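PDB 5GMT: alginate lyase from Aplysia kurodai, which probably cleaves alginate by a lyase reaction, as a eukaryotic member of polysaccharide lyase family 14 with specificity for polymannuronate. Local coordinates for residues D45-T49 and L59-Y63. Numbering follows the deposited sequence.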
loop_
_atom_site.group_PDB
_atom_site.type_symbol
_atom_site.label_atom_id
_atom_site.label_comp_id
_atom_site.label_asym_id
_atom_site.label_seq_id
_atom_site.Cartn_x
_atom_site.Cartn_y
_atom_site.Cartn_z
ATOM N N ASP A 45 8.597 17.494 -1.466
ATOM C CA ASP A 45 9.338 18.036 -0.319
ATOM C C ASP A 45 9.658 16.989 0.765
ATOM O O ASP A 45 10.529 17.221 1.609
ATOM C CB ASP A 45 8.577 19.238 0.284
ATOM C CG ASP A 45 7.240 18.851 0.936
ATOM O OD1 ASP A 45 6.602 19.734 1.557
ATOM O OD2 ASP A 45 6.826 17.680 0.852
ATOM N N SER A 46 8.978 15.842 0.736
ATOM C CA SER A 46 9.249 14.750 1.674
ATOM C C SER A 46 10.167 13.670 1.111
ATOM O O SER A 46 10.575 12.757 1.832
ATOM C CB SER A 46 7.935 14.095 2.115
ATOM O OG SER A 46 7.338 14.827 3.164
ATOM N N ILE A 47 10.500 13.767 -0.173
ATOM C CA ILE A 47 11.222 12.684 -0.835
ATOM C C ILE A 47 12.723 12.936 -0.900
ATOM O O ILE A 47 13.172 14.009 -1.320
ATOM C CB ILE A 47 10.676 12.450 -2.263
ATOM C CG1 ILE A 47 9.235 11.931 -2.168
ATOM C CG2 ILE A 47 11.573 11.462 -3.041
ATOM C CD1 ILE A 47 8.555 11.704 -3.514
ATOM N N SER A 48 13.487 11.940 -0.469
ATOM C CA SER A 48 14.935 11.980 -0.599
ATOM C C SER A 48 15.463 10.552 -0.674
ATOM O O SER A 48 14.694 9.603 -0.874
ATOM C CB SER A 48 15.564 12.737 0.571
ATOM O OG SER A 48 16.936 13.001 0.309
ATOM N N THR A 49 16.773 10.392 -0.519
ATOM C CA THR A 49 17.390 9.070 -0.587
ATOM C C THR A 49 18.408 8.932 0.533
ATOM O O THR A 49 18.951 9.934 0.996
ATOM C CB THR A 49 18.095 8.834 -1.931
ATOM O OG1 THR A 49 19.249 9.681 -2.010
ATOM C CG2 THR A 49 17.166 9.129 -3.108
ATOM N N LEU A 59 14.716 4.743 -0.941
ATOM C CA LEU A 59 13.792 5.860 -1.049
ATOM C C LEU A 59 13.398 6.291 0.349
ATOM O O LEU A 59 12.872 5.480 1.111
ATOM C CB LEU A 59 12.557 5.450 -1.860
ATOM C CG LEU A 59 11.423 6.465 -1.927
ATOM C CD1 LEU A 59 11.879 7.721 -2.644
ATOM C CD2 LEU A 59 10.203 5.826 -2.617
ATOM N N ARG A 60 13.668 7.546 0.711
ATOM C CA ARG A 60 13.376 7.984 2.074
ATOM C C ARG A 60 12.258 8.998 2.071
ATOM O O ARG A 60 12.280 9.953 1.303
ATOM C CB ARG A 60 14.615 8.584 2.762
ATOM C CG ARG A 60 14.426 8.775 4.269
ATOM C CD ARG A 60 15.551 9.599 4.913
ATOM N NE ARG A 60 15.376 11.031 4.656
ATOM C CZ ARG A 60 16.177 11.992 5.117
ATOM N NH1 ARG A 60 17.232 11.697 5.866
ATOM N NH2 ARG A 60 15.911 13.263 4.830
ATOM N N ILE A 61 11.284 8.774 2.943
ATOM C CA ILE A 61 10.164 9.685 3.108
ATOM C C ILE A 61 10.212 10.306 4.500
ATOM O O ILE A 61 10.300 9.594 5.507
ATOM C CB ILE A 61 8.804 8.963 2.927
ATOM C CG1 ILE A 61 8.776 8.160 1.620
ATOM C CG2 ILE A 61 7.659 9.976 3.017
ATOM C CD1 ILE A 61 8.965 9.000 0.357
ATOM N N PHE A 62 10.129 11.632 4.542
ATOM C CA PHE A 62 10.155 12.384 5.778
ATOM C C PHE A 62 8.744 12.844 6.164
ATOM O O PHE A 62 8.035 13.412 5.338
ATOM C CB PHE A 62 11.092 13.583 5.623
ATOM C CG PHE A 62 10.984 14.589 6.722
ATOM C CD1 PHE A 62 11.203 14.215 8.038
ATOM C CD2 PHE A 62 10.691 15.911 6.441
ATOM C CE1 PHE A 62 11.130 15.141 9.061
ATOM C CE2 PHE A 62 10.608 16.849 7.457
ATOM C CZ PHE A 62 10.831 16.464 8.767
ATOM N N TYR A 63 8.341 12.563 7.405
ATOM C CA TYR A 63 7.097 13.080 7.953
ATOM C C TYR A 63 7.437 14.031 9.084
ATOM O O TYR A 63 7.932 13.619 10.142
ATOM C CB TYR A 63 6.176 11.970 8.487
ATOM C CG TYR A 63 6.164 10.672 7.710
ATOM C CD1 TYR A 63 5.117 10.355 6.835
ATOM C CD2 TYR A 63 7.186 9.743 7.874
ATOM C CE1 TYR A 63 5.117 9.159 6.141
ATOM C CE2 TYR A 63 7.197 8.558 7.185
ATOM C CZ TYR A 63 6.156 8.263 6.322
ATOM O OH TYR A 63 6.172 7.074 5.649
HETATM O O HOH W 1 13.138 12.078 3.072
#
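S48 and R60 form the hydrogen-bonded pair at the heart of an antiparallel beta hairpin made by strands 47-50 and 58-63, at the margin of a sheet in this concanavalin-clan lyase. The bond from S48 N to R60 O measures 2.9 Å and lies in the carbonyl plane; the return bond, R60 N to S48 O at 2.8 Å, is nearly straight at hydrogen but reaches its acceptor from above the carbonyl plane. Strand 58-63 turns its other edge to strand 261-272, so the hairpin hangs 47-50 on the sheet.

At the entry to the hairpin, S46 takes over the pairing. S46 O accepts F62 N at 3.0 Å on a lone pair, and S46 OG donates to F62 O over 2.7 Å within that carbonyl's plane. Chi1 of -83° sets OG anti to its own carbonyl carbon and beside the backbone N, and OG also bonds to G76 N, tying the hairpin to strand 76-81. Replacing S46 by an alanine would probably leave F62 O without this donor and G76 N without its mate.

R60 can be followed outward: CB rests 3.8 Å from S48 O, CG continues anti to the backbone N, and a bend at chi3 (78°) turns the chain so that NE donates, over 2.9 Å, to a water oxygen in the guanidinium plane. That water donates to S46 O, joining the side chain to the 3-10 turn that leads into strand 47-50. At the tip, NH2 ends 4.3 Å from S48 CB, which lies oblique to the guanidinium, while R60 also packs on Y262 and Y264.

On the reverse face, I47, L59 and I61 form an apolar patch beside T49, backed by F244 and helix 28-31. I47 CG1 lies beside I61 CD1, and the other branch crosses L59, with I47 CG2 3.8 Å from L59 CD1.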